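Local coordinates for coenzyme F420-dependent N(5),N(10)-methenyltetrahydromethanopterin reductase-related protein (Desulfurobacterium thermolithotrophum DSM 11699, PDB 6HUZ) that probably uses tetrahydrofolate derivatives as substrates, as a bacterial paralog of [Fe]-hydrogenase that can bind the iron-guanylylpyridinol cofactor and methenyltetrahydrofolate, at residues Glu77-Ala82 with Glu101-Tyr106. Residues are numbered along the deposited sequence; the frame is centred on the assembly and turned at random.
Sequences EAAKEA and ETILPY
Ala79 meets both Ile103 and Tyr106 with its one methyl group, a worked example of a small residue at the point where two helical segments come close. Its CB lies 3.7 Å from CB of Ile103, touching the side chain at its branch point, and CG2 of Ile103 is the next atom along at 4.0 Å. CG1 of Ile103 sits between the backbone N and the carbonyl carbon (chi1 71°), which leaves CG2 beside the backbone N, where it reaches the alanine. About a right angle round from Ile103, CB of Tyr106 stands 4.0 Å from CB of Ala79.

The second half of the contact is more exposed and joins Lys80 to Tyr106, whose side chains run next to each other in the same direction. The tyrosine ring is turned steeply to its CA-CB bond (chi2 -87°), and the lysine meets it obliquely, CE of Lys80 lying 3.6 Å from CD1 of Tyr106. Aliphatic carbon thus does the touching, while NZ of Lys80 forms a salt bridge with OE2 of Glu77 at 3.1 Å. Bends at chi2 and chi4, with an extended stretch between them, carry the chain past the ring to Glu77, and the bridge probably steadies it there.

Both segments turn here. A type I turn from Ala79 to Ala82 is closed by Ala82 N to Ala79 O at 3.0 Å, and Tyr106 N bonds back to Ile103 O. Leu107 touches Ala79 and Ala82, and Ile76 packs on Tyr106. Helix 75-79, between strands 70-72 and 84-87, and helix 95-103, between 84-87 and 112-115, thus pack beside each other, with Tyr6 of strand 2-6 touching Ala79 and Ile103, on the parallel sheet of the Rossmann-like domain that holds the iron-guanylylpyridinol cofactor.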
loop_
_atom_site.group_PDB
_atom_site.type_symbol
_atom_site.label_atom_id
_atom_site.label_comp_id
_atom_site.label_asym_id
_atom_site.label_seq_id
_atom_site.Cartn_x
_atom_site.Cartn_y
_atom_site.Cartn_z
ATOM N N GLU A 77 10.635 -22.381 -35.306
ATOM C CA GLU A 77 9.774 -22.582 -36.462
ATOM C C GLU A 77 8.392 -22.027 -36.187
ATOM O O GLU A 77 7.761 -21.487 -37.094
ATOM C CB GLU A 77 9.717 -24.057 -36.870
ATOM C CG GLU A 77 10.852 -24.459 -37.794
ATOM C CD GLU A 77 10.859 -23.740 -39.130
ATOM O OE1 GLU A 77 9.822 -23.769 -39.832
ATOM O OE2 GLU A 77 11.906 -23.144 -39.475
ATOM N N ALA A 78 7.931 -22.128 -34.935
ATOM C CA ALA A 78 6.621 -21.633 -34.537
ATOM C C ALA A 78 6.523 -20.106 -34.653
ATOM O O ALA A 78 5.420 -19.580 -34.779
ATOM C CB ALA A 78 6.331 -22.046 -33.099
ATOM N N ALA A 79 7.661 -19.397 -34.614
ATOM C CA ALA A 79 7.678 -17.929 -34.698
ATOM C C ALA A 79 7.583 -17.378 -36.128
ATOM O O ALA A 79 7.061 -16.288 -36.320
ATOM C CB ALA A 79 8.950 -17.403 -34.055
ATOM N N LYS A 80 8.091 -18.123 -37.102
ATOM C CA LYS A 80 8.167 -17.769 -38.527
ATOM C C LYS A 80 6.986 -16.995 -39.124
ATOM O O LYS A 80 7.235 -16.012 -39.841
ATOM C CB LYS A 80 8.455 -19.001 -39.388
ATOM C CG LYS A 80 9.713 -19.782 -38.982
ATOM C CD LYS A 80 10.980 -19.306 -39.670
ATOM C CE LYS A 80 12.163 -20.143 -39.249
ATOM N NZ LYS A 80 13.081 -20.457 -40.377
ATOM N N GLU A 81 5.725 -17.389 -38.884
ATOM C CA GLU A 81 4.622 -16.586 -39.474
ATOM C C GLU A 81 3.779 -15.887 -38.379
ATOM O O GLU A 81 2.718 -15.339 -38.667
ATOM C CB GLU A 81 3.691 -17.421 -40.368
ATOM C CG GLU A 81 4.361 -18.525 -41.155
ATOM C CD GLU A 81 3.343 -19.480 -41.737
ATOM O OE1 GLU A 81 3.016 -19.337 -42.936
ATOM O OE2 GLU A 81 2.864 -20.366 -40.990
ATOM N N ALA A 82 4.248 -15.911 -37.138
ATOM C CA ALA A 82 3.532 -15.351 -36.015
ATOM C C ALA A 82 3.390 -13.812 -35.992
ATOM O O ALA A 82 4.391 -13.099 -35.935
ATOM C CB ALA A 82 4.182 -15.836 -34.728
ATOM N N GLU A 101 14.194 -14.181 -26.631
ATOM C CA GLU A 101 15.420 -13.813 -27.330
ATOM C C GLU A 101 15.641 -14.691 -28.555
ATOM O O GLU A 101 16.147 -14.228 -29.574
ATOM C CB GLU A 101 16.598 -13.965 -26.361
ATOM C CG GLU A 101 17.876 -13.257 -26.773
ATOM C CD GLU A 101 18.822 -13.008 -25.609
ATOM O OE1 GLU A 101 19.695 -12.119 -25.737
ATOM O OE2 GLU A 101 18.688 -13.695 -24.568
ATOM N N THR A 102 15.266 -15.966 -28.447
ATOM C CA THR A 102 15.440 -16.947 -29.525
ATOM C C THR A 102 14.489 -16.710 -30.699
ATOM O O THR A 102 14.914 -16.843 -31.843
ATOM C CB THR A 102 15.291 -18.354 -28.922
ATOM O OG1 THR A 102 16.271 -18.519 -27.895
ATOM C CG2 THR A 102 15.443 -19.459 -29.940
ATOM N N ILE A 103 13.208 -16.362 -30.432
ATOM C CA ILE A 103 12.225 -16.138 -31.518
ATOM C C ILE A 103 12.285 -14.739 -32.116
ATOM O O ILE A 103 11.792 -14.525 -33.220
ATOM C CB ILE A 103 10.779 -16.431 -31.038
ATOM C CG1 ILE A 103 10.279 -15.347 -30.049
ATOM C CG2 ILE A 103 10.683 -17.862 -30.478
ATOM C CD1 ILE A 103 8.859 -15.524 -29.501
ATOM N N LEU A 104 12.869 -13.786 -31.391
ATOM C CA LEU A 104 12.969 -12.395 -31.839
ATOM C C LEU A 104 13.415 -12.190 -33.322
ATOM O O LEU A 104 12.798 -11.386 -34.010
ATOM C CB LEU A 104 13.889 -11.630 -30.872
ATOM C CG LEU A 104 13.861 -10.121 -30.919
ATOM C CD1 LEU A 104 12.524 -9.590 -30.451
ATOM C CD2 LEU A 104 14.943 -9.561 -30.029
ATOM N N PRO A 105 14.448 -12.870 -33.853
ATOM C CA PRO A 105 14.822 -12.623 -35.257
ATOM C C PRO A 105 13.904 -13.245 -36.305
ATOM O O PRO A 105 14.038 -12.920 -37.485
ATOM C CB PRO A 105 16.230 -13.242 -35.386
ATOM C CG PRO A 105 16.463 -14.029 -34.150
ATOM C CD PRO A 105 15.321 -13.872 -33.206
ATOM N N TYR A 106 13.001 -14.150 -35.891
ATOM C CA TYR A 106 12.114 -14.862 -36.814
ATOM C C TYR A 106 10.685 -14.347 -36.911
ATOM O O TYR A 106 10.006 -14.705 -37.858
ATOM C CB TYR A 106 12.071 -16.325 -36.397
ATOM C CG TYR A 106 13.439 -16.970 -36.370
ATOM C CD1 TYR A 106 13.977 -17.547 -37.514
ATOM C CD2 TYR A 106 14.190 -17.016 -35.200
ATOM C CE1 TYR A 106 15.226 -18.158 -37.497
ATOM C CE2 TYR A 106 15.442 -17.632 -35.169
ATOM C CZ TYR A 106 15.955 -18.203 -36.326
ATOM O OH TYR A 106 17.183 -18.826 -36.353
#